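Local coordinates for alpha-catenin-like protein hmp-1 (Caenorhabditis elegans, PDB 5XA5) that binds beta-catenin, cadherin and actin filaments at cell junctions and is required for cell migration and shape change during embryonic body enclosure and elongation, at residues A[18-22]-A[23-27]; A[132-135]-A[136-140]. All coordinates share one frame; numbering follows the deposited sequence.

Contact 1: A[18-22]-A[23-27]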
loop_
_atom_site.group_PDB
_atom_site.type_symbol
_atom_site.label_atom_id
_atom_site.label_comp_id
_atom_site.label_asym_id
_atom_site.label_seq_id
_atom_site.Cartn_x
_atom_site.Cartn_y
_atom_site.Cartn_z
ATOM N N ASP A 18 -4.543 -3.074 14.257
ATOM C CA ASP A 18 -4.881 -4.446 13.860
ATOM C C ASP A 18 -5.389 -4.547 12.421
ATOM O O ASP A 18 -5.591 -5.641 11.905
ATOM C CB ASP A 18 -5.921 -5.010 14.819
ATOM C CG ASP A 18 -5.717 -4.508 16.237
ATOM O OD1 ASP A 18 -4.549 -4.420 16.675
ATOM O OD2 ASP A 18 -6.721 -4.211 16.919
ATOM N N GLU A 19 -5.605 -3.401 11.785
ATOM C CA GLU A 19 -6.047 -3.351 10.392
ATOM C C GLU A 19 -4.850 -3.241 9.460
ATOM O O GLU A 19 -4.979 -3.322 8.242
ATOM C CB GLU A 19 -6.997 -2.173 10.173
ATOM C CG GLU A 19 -8.308 -2.315 10.920
ATOM C CD GLU A 19 -9.229 -1.128 10.724
ATOM O OE1 GLU A 19 -9.598 -0.838 9.567
ATOM O OE2 GLU A 19 -9.581 -0.479 11.733
ATOM N N VAL A 20 -3.678 -3.053 10.052
ATOM C CA VAL A 20 -2.456 -2.922 9.280
ATOM C C VAL A 20 -2.010 -4.296 8.812
ATOM O O VAL A 20 -1.784 -5.205 9.621
ATOM C CB VAL A 20 -1.375 -2.233 10.107
ATOM C CG1 VAL A 20 -0.111 -2.027 9.297
ATOM C CG2 VAL A 20 -1.916 -0.885 10.575
ATOM N N ARG A 21 -1.910 -4.456 7.497
ATOM C CA ARG A 21 -1.648 -5.762 6.904
ATOM C C ARG A 21 -0.262 -5.848 6.273
ATOM O O ARG A 21 0.177 -6.920 5.880
ATOM C CB ARG A 21 -2.725 -6.093 5.865
ATOM C CG ARG A 21 -4.111 -6.119 6.483
ATOM C CD ARG A 21 -5.184 -6.498 5.495
ATOM N NE ARG A 21 -6.453 -6.727 6.176
ATOM C CZ ARG A 21 -7.549 -6.008 5.975
ATOM N NH1 ARG A 21 -7.541 -5.012 5.099
ATOM N NH2 ARG A 21 -8.658 -6.294 6.641
ATOM N N SER A 22 0.425 -4.713 6.191
ATOM C CA SER A 22 1.760 -4.648 5.593
ATOM C C SER A 22 2.818 -4.510 6.677
ATOM O O SER A 22 2.724 -3.610 7.489
ATOM C CB SER A 22 1.867 -3.454 4.633
ATOM O OG SER A 22 3.218 -3.099 4.361
ATOM N N LYS A 23 3.814 -5.392 6.680
ATOM C CA LYS A 23 4.920 -5.274 7.647
ATOM C C LYS A 23 5.774 -4.028 7.424
ATOM O O LYS A 23 6.350 -3.479 8.376
ATOM C CB LYS A 23 5.823 -6.498 7.577
ATOM C CG LYS A 23 5.220 -7.768 8.090
ATOM C CD LYS A 23 6.277 -8.882 7.877
ATOM C CE LYS A 23 5.812 -10.218 8.318
ATOM N NZ LYS A 23 6.901 -11.207 8.173
ATOM N N ASN A 24 5.908 -3.613 6.170
ATOM C CA ASN A 24 6.623 -2.383 5.854
ATOM C C ASN A 24 5.928 -1.208 6.529
ATOM O O ASN A 24 6.566 -0.400 7.197
ATOM C CB ASN A 24 6.695 -2.194 4.337
ATOM C CG ASN A 24 7.610 -1.064 3.921
ATOM O OD1 ASN A 24 8.358 -0.523 4.724
ATOM N ND2 ASN A 24 7.551 -0.704 2.642
ATOM N N VAL A 25 4.608 -1.130 6.382
ATOM C CA VAL A 25 3.841 -0.067 7.039
ATOM C C VAL A 25 3.881 -0.221 8.555
ATOM O O VAL A 25 4.054 0.753 9.287
ATOM C CB VAL A 25 2.374 -0.072 6.572
ATOM C CG1 VAL A 25 1.547 0.927 7.368
ATOM C CG2 VAL A 25 2.303 0.245 5.098
ATOM N N LEU A 26 3.732 -1.454 9.030
ATOM C CA LEU A 26 3.664 -1.699 10.467
ATOM C C LEU A 26 4.933 -1.201 11.149
ATOM O O LEU A 26 4.862 -0.514 12.168
ATOM C CB LEU A 26 3.455 -3.197 10.764
ATOM C CG LEU A 26 3.308 -3.550 12.253
ATOM C CD1 LEU A 26 2.189 -2.722 12.895
ATOM C CD2 LEU A 26 3.051 -5.034 12.451
ATOM N N LYS A 27 6.093 -1.514 10.576
ATOM C CA LYS A 27 7.354 -1.104 11.217
ATOM C C LYS A 27 7.500 0.403 11.198
ATOM O O LYS A 27 7.919 1.000 12.193
ATOM C CB LYS A 27 8.554 -1.747 10.526
ATOM C CG LYS A 27 8.625 -3.253 10.795
ATOM C CD LYS A 27 9.991 -3.832 10.493
ATOM C CE LYS A 27 10.398 -3.580 9.063
ATOM N NZ LYS A 27 9.411 -4.171 8.113
#

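Contact 2: A[132-135]-A[136-140]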
loop_
_atom_site.group_PDB
_atom_site.type_symbol
_atom_site.label_atom_id
_atom_site.label_comp_id
_atom_site.label_asym_id
_atom_site.label_seq_id
_atom_site.Cartn_x
_atom_site.Cartn_y
_atom_site.Cartn_z
ATOM N N THR A 132 1.056 10.903 13.724
ATOM C CA THR A 132 -0.130 10.048 13.648
ATOM C C THR A 132 -0.833 10.242 12.303
ATOM O O THR A 132 -1.363 9.288 11.707
ATOM C CB THR A 132 -1.101 10.351 14.799
ATOM O OG1 THR A 132 -0.522 9.906 16.031
ATOM C CG2 THR A 132 -2.426 9.635 14.589
ATOM N N ALA A 133 -0.851 11.484 11.822
ATOM C CA ALA A 133 -1.449 11.777 10.519
ATOM C C ALA A 133 -0.603 11.170 9.403
ATOM O O ALA A 133 -1.131 10.723 8.382
ATOM C CB ALA A 133 -1.607 13.276 10.320
ATOM N N VAL A 134 0.710 11.137 9.603
ATOM C CA VAL A 134 1.596 10.466 8.655
ATOM C C VAL A 134 1.298 8.972 8.646
ATOM O O VAL A 134 1.195 8.367 7.583
ATOM C CB VAL A 134 3.086 10.717 8.995
ATOM C CG1 VAL A 134 3.984 9.839 8.142
ATOM C CG2 VAL A 134 3.399 12.189 8.795
ATOM N N ALA A 135 1.123 8.397 9.832
ATOM C CA ALA A 135 0.824 6.969 9.945
ATOM C C ALA A 135 -0.505 6.615 9.273
ATOM O O ALA A 135 -0.596 5.598 8.577
ATOM C CB ALA A 135 0.809 6.546 11.410
ATOM N N LYS A 136 -1.526 7.452 9.468
ATOM C CA LYS A 136 -2.829 7.202 8.847
ATOM C C LYS A 136 -2.724 7.285 7.328
ATOM O O LYS A 136 -3.377 6.516 6.613
ATOM C CB LYS A 136 -3.888 8.180 9.375
ATOM C CG LYS A 136 -4.460 7.756 10.719
ATOM C CD LYS A 136 -5.379 8.800 11.330
ATOM C CE LYS A 136 -5.866 8.337 12.694
ATOM N NZ LYS A 136 -6.738 9.345 13.357
ATOM N N PHE A 137 -1.887 8.193 6.832
ATOM C CA PHE A 137 -1.670 8.301 5.392
ATOM C C PHE A 137 -1.047 7.023 4.839
ATOM O O PHE A 137 -1.446 6.541 3.785
ATOM C CB PHE A 137 -0.783 9.502 5.028
ATOM C CG PHE A 137 -0.510 9.607 3.548
ATOM C CD1 PHE A 137 -1.428 10.211 2.716
ATOM C CD2 PHE A 137 0.658 9.107 2.990
ATOM C CE1 PHE A 137 -1.202 10.308 1.355
ATOM C CE2 PHE A 137 0.893 9.210 1.619
ATOM C CZ PHE A 137 -0.046 9.805 0.808
ATOM N N LEU A 138 -0.071 6.475 5.550
ATOM C CA LEU A 138 0.590 5.269 5.081
ATOM C C LEU A 138 -0.368 4.091 5.076
ATOM O O LEU A 138 -0.274 3.235 4.204
ATOM C CB LEU A 138 1.814 4.934 5.935
ATOM C CG LEU A 138 2.932 5.980 5.902
ATOM C CD1 LEU A 138 4.051 5.556 6.816
ATOM C CD2 LEU A 138 3.442 6.137 4.484
ATOM N N ILE A 139 -1.273 4.046 6.055
ATOM C CA ILE A 139 -2.217 2.932 6.165
ATOM C C ILE A 139 -3.193 2.989 5.001
ATOM O O ILE A 139 -3.505 1.971 4.370
ATOM C CB ILE A 139 -2.987 2.966 7.498
ATOM C CG1 ILE A 139 -2.088 2.481 8.637
ATOM C CG2 ILE A 139 -4.213 2.072 7.441
ATOM C CD1 ILE A 139 -2.668 2.731 10.014
ATOM N N LEU A 140 -3.662 4.195 4.715
ATOM C CA LEU A 140 -4.532 4.401 3.567
ATOM C C LEU A 140 -3.784 4.094 2.267
ATOM O O LEU A 140 -4.337 3.477 1.349
ATOM C CB LEU A 140 -5.066 5.838 3.562
ATOM C CG LEU A 140 -5.904 6.183 2.343
ATOM C CD1 LEU A 140 -7.123 5.272 2.294
ATOM C CD2 LEU A 140 -6.310 7.648 2.399
#

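Contact 1: A[18-22]-A[23-27]
Ser22 and Val25 meet where the loop 18-22 turns into helix 23-36, and together they illustrate the classical N-cap. The serine hydroxyl takes the place of a missing carbonyl: Val25 N donates to Ser22 OG at 3.1 Å in a nearly straight bond (172°). A chi1 of 161° sets OG opposite the serine's own backbone N, and the hydroxyl reaches forward over the first turn, where it also lies 3.5 Å from Val25 CG2. The backbone completes the turn, Leu26 N donating to Ser22 O at 2.8 Å. On the buried side, Val20, two residues before the cap, lays CG1 obliquely against Val25 CG1 (3.9 Å), with Leu26 CB 4.0 Å from the same Val20 CG1. Helix 117-165 packs on Val20 from beyond.

The solvent side is much looser. Lys23 touches the loop through CB, and the rest of its chain runs extended and outward. Lys27 curls back until its NZ lies 3.1 Å from Lys23 O, above the carbonyl plane, while Lys27 N bonds that oxygen from the opposite face. Asn24 belongs to neither side but to an interface: its ND2 bonds a polar side chain on the chain of another protein.

Asp196 of helix 169-196 hydrogen-bonds both Ser22 OG and Asn24 N. Replacing Ser22 with an alanine would probably leave Val25 N without its capping acceptor and deprive Asp196 of its hydroxyl partner. A hydroxyl and a carboxylate accepting from the first amides of a helix imply a start fixed by polar bonds.

Contact 2: A[132-135]-A[136-140]
Thr132 and Lys136 lie side by side, one helical turn apart and pointing the same way, with Thr132 CG2 4.1 Å from Lys136 CE. Their parallel course follows from the lysine's first torsion: CG stands anti to the carbonyl carbon (chi1 -81°), which brings it within 3.6 Å of Thr132 O before the extended chain leads the ammonium group outward. Thr132 OG1 turns the other way and bonds Arg128 O, one turn earlier.

Round the helix, Leu138 follows a similar course. Its CG comes to 3.4 Å from Val134 O, while Leu138 CD1 approaches Val134 CG1 only loosely, at 4.5 Å. Ile139 places CG1 3.5 Å from Ala135 O. Phe137 is built differently. Its CB sits against Val134 O at 3.4 Å, but CG is anti to the backbone N, which leads the ring away from 132-135, toward Ala92 on helix 83-112.

Beneath these side chains runs the regular alpha-helical bonding, as in Leu138 N to Val134 O at 3.1 Å. Ala135 receives Ile29 of helix 23-36, whereas Ala133 meets Thr99 of helix 83-112. Val134, Phe137 and Leu138 also pack on apolar side chains from the chain of another protein.

The segment is thus a worked case of an amphipathic helix in a bundle. Its backbone polar groups are paired within the helix, its apolar side chains turn to neighbouring helices and the bound protein, and its lysine carries the charge to the exposed side.

In the fold
Contact 1 comes first along the chain, at the start of helix 23-36, and contact 2 follows about a hundred residues later, near the middle of the long helix 117-165. Their centres nevertheless lie about 11 Å apart, because the two helices pack together in the all-helical N-terminal part of this vinculin-family protein. They touch directly: Val20 CG2 is 3.7 Å from Ile139 CD1, and Val25 packs on the same isoleucine. Both contacts also meet the chain of another protein, through Asn24 and Val25 in one and Val134, Phe137 and Leu138 in the other, consistent with a shared partner-binding surface in a protein that links junctional components.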